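Local structure of aminotransferase (Neisseria meningitidis Z2491, 3JTX) at residues N127-L138 against L359-G369. The protein probably transfers amino groups between amino acids and keto acids as a pyridoxal-phosphate enzyme of the class I and II aminotransferase family. Residues are numbered along the deposited sequence; the frame is centred on the assembly and turned at random.
Sequences NPFYQIYEGATL and LARDTEQGNPG
As expected for a class I/II aminotransferase, the large PLP-binding domain here meets the C-terminal small domain, where the end of strand 122-127 and the turn after it pack on the loop joining strands 354-355 and 372-376, and Asn-127 and Arg-361 make the central pairing. The side-chain amide of Asn-127 reads the backbone of Arg-361 twice: OD1 takes the Arg-361 N-H on a lone pair in its carbonyl plane (3.0 Å), while ND2 gives a nearly straight bond to Arg-361 O (2.7 Å, 169°). With CG anti to the backbone N (chi1 -165°), the amide reaches the loop, and ND2 also bonds Asn-148 OD1. Beside it, the side chains of Pro-368 and Asn-127 cross at about a right angle, Pro-368 CG lying 3.2 Å from the backbone oxygen Asn-127 O. The cis peptide bond between Asn-127 and Pro-128 lies here, and Pro-128 sets CB against Leu-359 CB (4.1 Å). One residue on, Phe-129 N donates to Leu-359 O (2.8 Å), and the Phe-129 ring turns its CE1 edge to Arg-361 N (3.7 Å). Farther out, the Arg-361 side chain, bent at chi3, passes Ile-144 and Phe-146 to the helix 131-139. There NH2 meets Glu-134 OE2 in the guanidinium plane, on the anti lone pair (2.7 Å), and a water joins the same oxygen to NE. This single-point salt bridge, with the carboxylate and guanidinium planes 48° apart, engages one carboxylate oxygen directly and gives NE a water as intermediary. The chemistry implies a division of labour: OD1 and ND2 of the buried amide each bond main chain, ND2 with Asn-148 OD1 besides, which fixes its flip, while opposite charges meet at the partly exposed margin.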
loop_
_atom_site.group_PDB
_atom_site.type_symbol
_atom_site.label_atom_id
_atom_site.label_comp_id
_atom_site.label_asym_id
_atom_site.label_seq_id
_atom_site.Cartn_x
_atom_site.Cartn_y
_atom_site.Cartn_z
ATOM N N ASN A 127 25.677 -5.276 -2.920
ATOM C CA ASN A 127 26.285 -4.452 -1.873
ATOM C C ASN A 127 27.352 -3.572 -2.527
ATOM O O ASN A 127 28.344 -4.104 -3.034
ATOM C CB ASN A 127 26.891 -5.336 -0.802
ATOM C CG ASN A 127 27.228 -4.588 0.476
ATOM O OD1 ASN A 127 26.571 -3.608 0.848
ATOM N ND2 ASN A 127 28.248 -5.092 1.195
ATOM N N PRO A 128 27.145 -2.231 -2.548
ATOM C CA PRO A 128 26.079 -1.428 -1.926
ATOM C C PRO A 128 24.651 -1.806 -2.330
ATOM O O PRO A 128 24.418 -2.293 -3.452
ATOM C CB PRO A 128 26.399 0.010 -2.377
ATOM C CG PRO A 128 27.822 0.006 -2.701
ATOM C CD PRO A 128 28.095 -1.373 -3.274
ATOM N N PHE A 129 23.709 -1.567 -1.412
ATOM C CA PHE A 129 22.323 -2.015 -1.573
ATOM C C PHE A 129 21.327 -0.861 -1.475
ATOM O O PHE A 129 21.665 0.239 -1.051
ATOM C CB PHE A 129 21.992 -3.106 -0.535
ATOM C CG PHE A 129 22.056 -2.650 0.902
ATOM C CD1 PHE A 129 23.260 -2.655 1.598
ATOM C CD2 PHE A 129 20.906 -2.250 1.572
ATOM C CE1 PHE A 129 23.325 -2.237 2.916
ATOM C CE2 PHE A 129 20.958 -1.847 2.899
ATOM C CZ PHE A 129 22.173 -1.831 3.571
ATOM N N TYR A 130 20.095 -1.130 -1.892
ATOM C CA TYR A 130 18.974 -0.215 -1.693
ATOM C C TYR A 130 18.252 -0.650 -0.436
ATOM O O TYR A 130 17.919 -1.830 -0.273
ATOM C CB TYR A 130 18.032 -0.245 -2.905
ATOM C CG TYR A 130 16.813 0.656 -2.844
ATOM C CD1 TYR A 130 16.932 2.035 -2.703
ATOM C CD2 TYR A 130 15.533 0.127 -3.005
ATOM C CE1 TYR A 130 15.790 2.863 -2.701
ATOM C CE2 TYR A 130 14.387 0.948 -2.999
ATOM C CZ TYR A 130 14.518 2.302 -2.842
ATOM O OH TYR A 130 13.368 3.092 -2.827
ATOM N N GLN A 131 18.035 0.325 0.446
ATOM C CA GLN A 131 17.405 0.169 1.776
ATOM C C GLN A 131 16.303 -0.887 1.880
ATOM O O GLN A 131 16.332 -1.737 2.788
ATOM C CB GLN A 131 16.838 1.553 2.220
ATOM C CG GLN A 131 15.763 2.193 1.195
ATOM C CD GLN A 131 15.967 3.705 0.882
ATOM O OE1 GLN A 131 14.999 4.487 0.787
ATOM N NE2 GLN A 131 17.212 4.107 0.722
ATOM N N ILE A 132 15.341 -0.854 0.951
ATOM C CA ILE A 132 14.168 -1.733 0.991
ATOM C C ILE A 132 14.573 -3.207 0.953
ATOM O O ILE A 132 13.959 -4.030 1.601
ATOM C CB ILE A 132 13.174 -1.437 -0.181
ATOM C CG1 ILE A 132 12.464 -0.100 0.035
ATOM C CG2 ILE A 132 12.142 -2.552 -0.318
ATOM C CD1 ILE A 132 11.701 -0.015 1.330
ATOM N N TYR A 133 15.641 -3.538 0.207
ATOM C CA TYR A 133 16.061 -4.947 0.105
ATOM C C TYR A 133 16.369 -5.517 1.498
ATOM O O TYR A 133 15.966 -6.636 1.831
ATOM C CB TYR A 133 17.273 -5.160 -0.824
ATOM C CG TYR A 133 17.188 -4.512 -2.189
ATOM C CD1 TYR A 133 15.959 -4.151 -2.763
ATOM C CD2 TYR A 133 18.347 -4.251 -2.919
ATOM C CE1 TYR A 133 15.905 -3.524 -4.007
ATOM C CE2 TYR A 133 18.285 -3.651 -4.173
ATOM C CZ TYR A 133 17.074 -3.285 -4.698
ATOM O OH TYR A 133 17.047 -2.644 -5.904
ATOM N N GLU A 134 17.079 -4.736 2.302
ATOM C CA GLU A 134 17.445 -5.151 3.652
ATOM C C GLU A 134 16.230 -5.179 4.578
ATOM O O GLU A 134 15.983 -6.163 5.264
ATOM C CB GLU A 134 18.489 -4.199 4.219
ATOM C CG GLU A 134 18.875 -4.535 5.650
ATOM C CD GLU A 134 19.699 -3.439 6.317
ATOM O OE1 GLU A 134 19.386 -2.228 6.170
ATOM O OE2 GLU A 134 20.647 -3.816 7.016
ATOM N N GLY A 135 15.470 -4.088 4.604
ATOM C CA GLY A 135 14.309 -4.011 5.481
ATOM C C GLY A 135 13.276 -5.087 5.208
ATOM O O GLY A 135 12.747 -5.700 6.134
ATOM N N ALA A 136 12.975 -5.306 3.933
ATOM C CA ALA A 136 11.942 -6.261 3.533
ATOM C C ALA A 136 12.324 -7.666 3.976
ATOM O O ALA A 136 11.503 -8.410 4.517
ATOM C CB ALA A 136 11.728 -6.206 1.996
ATOM N N THR A 137 13.592 -8.018 3.752
ATOM C CA THR A 137 14.114 -9.317 4.124
ATOM C C THR A 137 14.046 -9.530 5.630
ATOM O O THR A 137 13.476 -10.523 6.080
ATOM C CB THR A 137 15.558 -9.488 3.607
ATOM O OG1 THR A 137 15.553 -9.376 2.169
ATOM C CG2 THR A 137 16.145 -10.851 4.056
ATOM N N LEU A 138 14.581 -8.581 6.400
ATOM C CA LEU A 138 14.652 -8.726 7.866
ATOM C C LEU A 138 13.258 -8.703 8.498
ATOM O O LEU A 138 12.941 -9.548 9.341
ATOM C CB LEU A 138 15.585 -7.668 8.479
ATOM C CG LEU A 138 17.077 -7.828 8.118
ATOM C CD1 LEU A 138 17.953 -6.743 8.749
ATOM C CD2 LEU A 138 17.618 -9.224 8.483
ATOM N N LEU A 359 25.666 3.388 2.186
ATOM C CA LEU A 359 24.810 2.584 1.302
ATOM C C LEU A 359 25.192 1.103 1.302
ATOM O O LEU A 359 24.662 0.315 0.499
ATOM C CB LEU A 359 24.899 3.117 -0.147
ATOM C CG LEU A 359 24.466 4.570 -0.355
ATOM C CD1 LEU A 359 24.684 5.014 -1.809
ATOM C CD2 LEU A 359 23.005 4.696 0.032
ATOM N N ALA A 360 26.122 0.727 2.184
ATOM C CA ALA A 360 26.694 -0.607 2.163
ATOM C C ALA A 360 26.840 -1.200 3.560
ATOM O O ALA A 360 26.881 -0.480 4.565
ATOM C CB ALA A 360 28.042 -0.567 1.479
ATOM N N ARG A 361 26.899 -2.529 3.600
ATOM C CA ARG A 361 27.311 -3.255 4.784
ATOM C C ARG A 361 28.722 -3.838 4.638
ATOM O O ARG A 361 29.166 -4.197 3.559
ATOM C CB ARG A 361 26.329 -4.382 5.112
ATOM C CG ARG A 361 26.406 -4.711 6.588
ATOM C CD ARG A 361 25.579 -5.821 6.997
ATOM N NE ARG A 361 24.156 -5.507 7.099
ATOM C CZ ARG A 361 23.266 -6.403 7.508
ATOM N NH1 ARG A 361 23.681 -7.623 7.847
ATOM N NH2 ARG A 361 21.979 -6.101 7.574
ATOM N N ASP A 362 29.414 -3.882 5.765
ATOM C CA ASP A 362 30.727 -4.547 5.843
ATOM C C ASP A 362 30.651 -6.083 5.681
ATOM O O ASP A 362 29.734 -6.753 6.142
ATOM C CB ASP A 362 31.450 -4.162 7.139
ATOM C CG ASP A 362 32.852 -3.640 6.889
ATOM O OD1 ASP A 362 33.686 -4.363 6.292
ATOM O OD2 ASP A 362 33.112 -2.488 7.286
ATOM N N THR A 363 31.636 -6.637 4.963
ATOM C CA THR A 363 31.687 -8.076 4.700
ATOM C C THR A 363 33.093 -8.633 4.917
ATOM O O THR A 363 34.038 -7.879 5.169
ATOM C CB THR A 363 31.269 -8.416 3.241
ATOM O OG1 THR A 363 32.315 -8.030 2.323
ATOM C CG2 THR A 363 29.945 -7.716 2.870
ATOM N N GLU A 364 33.233 -9.953 4.784
ATOM C CA GLU A 364 34.549 -10.589 4.815
ATOM C C GLU A 364 35.489 -10.002 3.749
ATOM O O GLU A 364 36.699 -10.198 3.824
ATOM C CB GLU A 364 34.436 -12.112 4.654
ATOM N N GLN A 365 34.943 -9.286 2.762
ATOM C CA GLN A 365 35.778 -8.599 1.753
ATOM C C GLN A 365 35.756 -7.063 1.872
ATOM O O GLN A 365 36.021 -6.356 0.890
ATOM C CB GLN A 365 35.360 -9.049 0.343
ATOM C CG GLN A 365 35.486 -10.565 0.131
ATOM C CD GLN A 365 34.963 -11.049 -1.217
ATOM O OE1 GLN A 365 34.007 -10.490 -1.783
ATOM N NE2 GLN A 365 35.577 -12.114 -1.731
ATOM N N GLY A 366 35.480 -6.550 3.076
ATOM C CA GLY A 366 35.402 -5.099 3.326
ATOM C C GLY A 366 34.068 -4.480 2.915
ATOM O O GLY A 366 33.216 -5.177 2.336
ATOM N N ASN A 367 33.887 -3.186 3.244
ATOM C CA ASN A 367 32.685 -2.398 2.903
ATOM C C ASN A 367 32.876 -1.815 1.503
ATOM O O ASN A 367 33.733 -0.941 1.316
ATOM C CB ASN A 367 32.451 -1.284 3.950
ATOM C CG ASN A 367 31.255 -0.384 3.623
ATOM O OD1 ASN A 367 31.075 0.041 2.485
ATOM N ND2 ASN A 367 30.436 -0.088 4.630
ATOM N N PRO A 368 32.096 -2.309 0.512
ATOM C CA PRO A 368 32.317 -1.895 -0.869
ATOM C C PRO A 368 31.755 -0.489 -1.200
ATOM O O PRO A 368 31.840 -0.058 -2.350
ATOM C CB PRO A 368 31.595 -2.981 -1.669
ATOM C CG PRO A 368 30.466 -3.380 -0.787
ATOM C CD PRO A 368 31.003 -3.297 0.611
ATOM N N GLY A 369 31.155 0.177 -0.208
ATOM C CA GLY A 369 30.819 1.593 -0.289
ATOM C C GLY A 369 31.952 2.524 0.111
ATOM O O GLY A 369 32.006 3.667 -0.332
HETATM O O HOH W 1 23.230 -2.637 7.196
#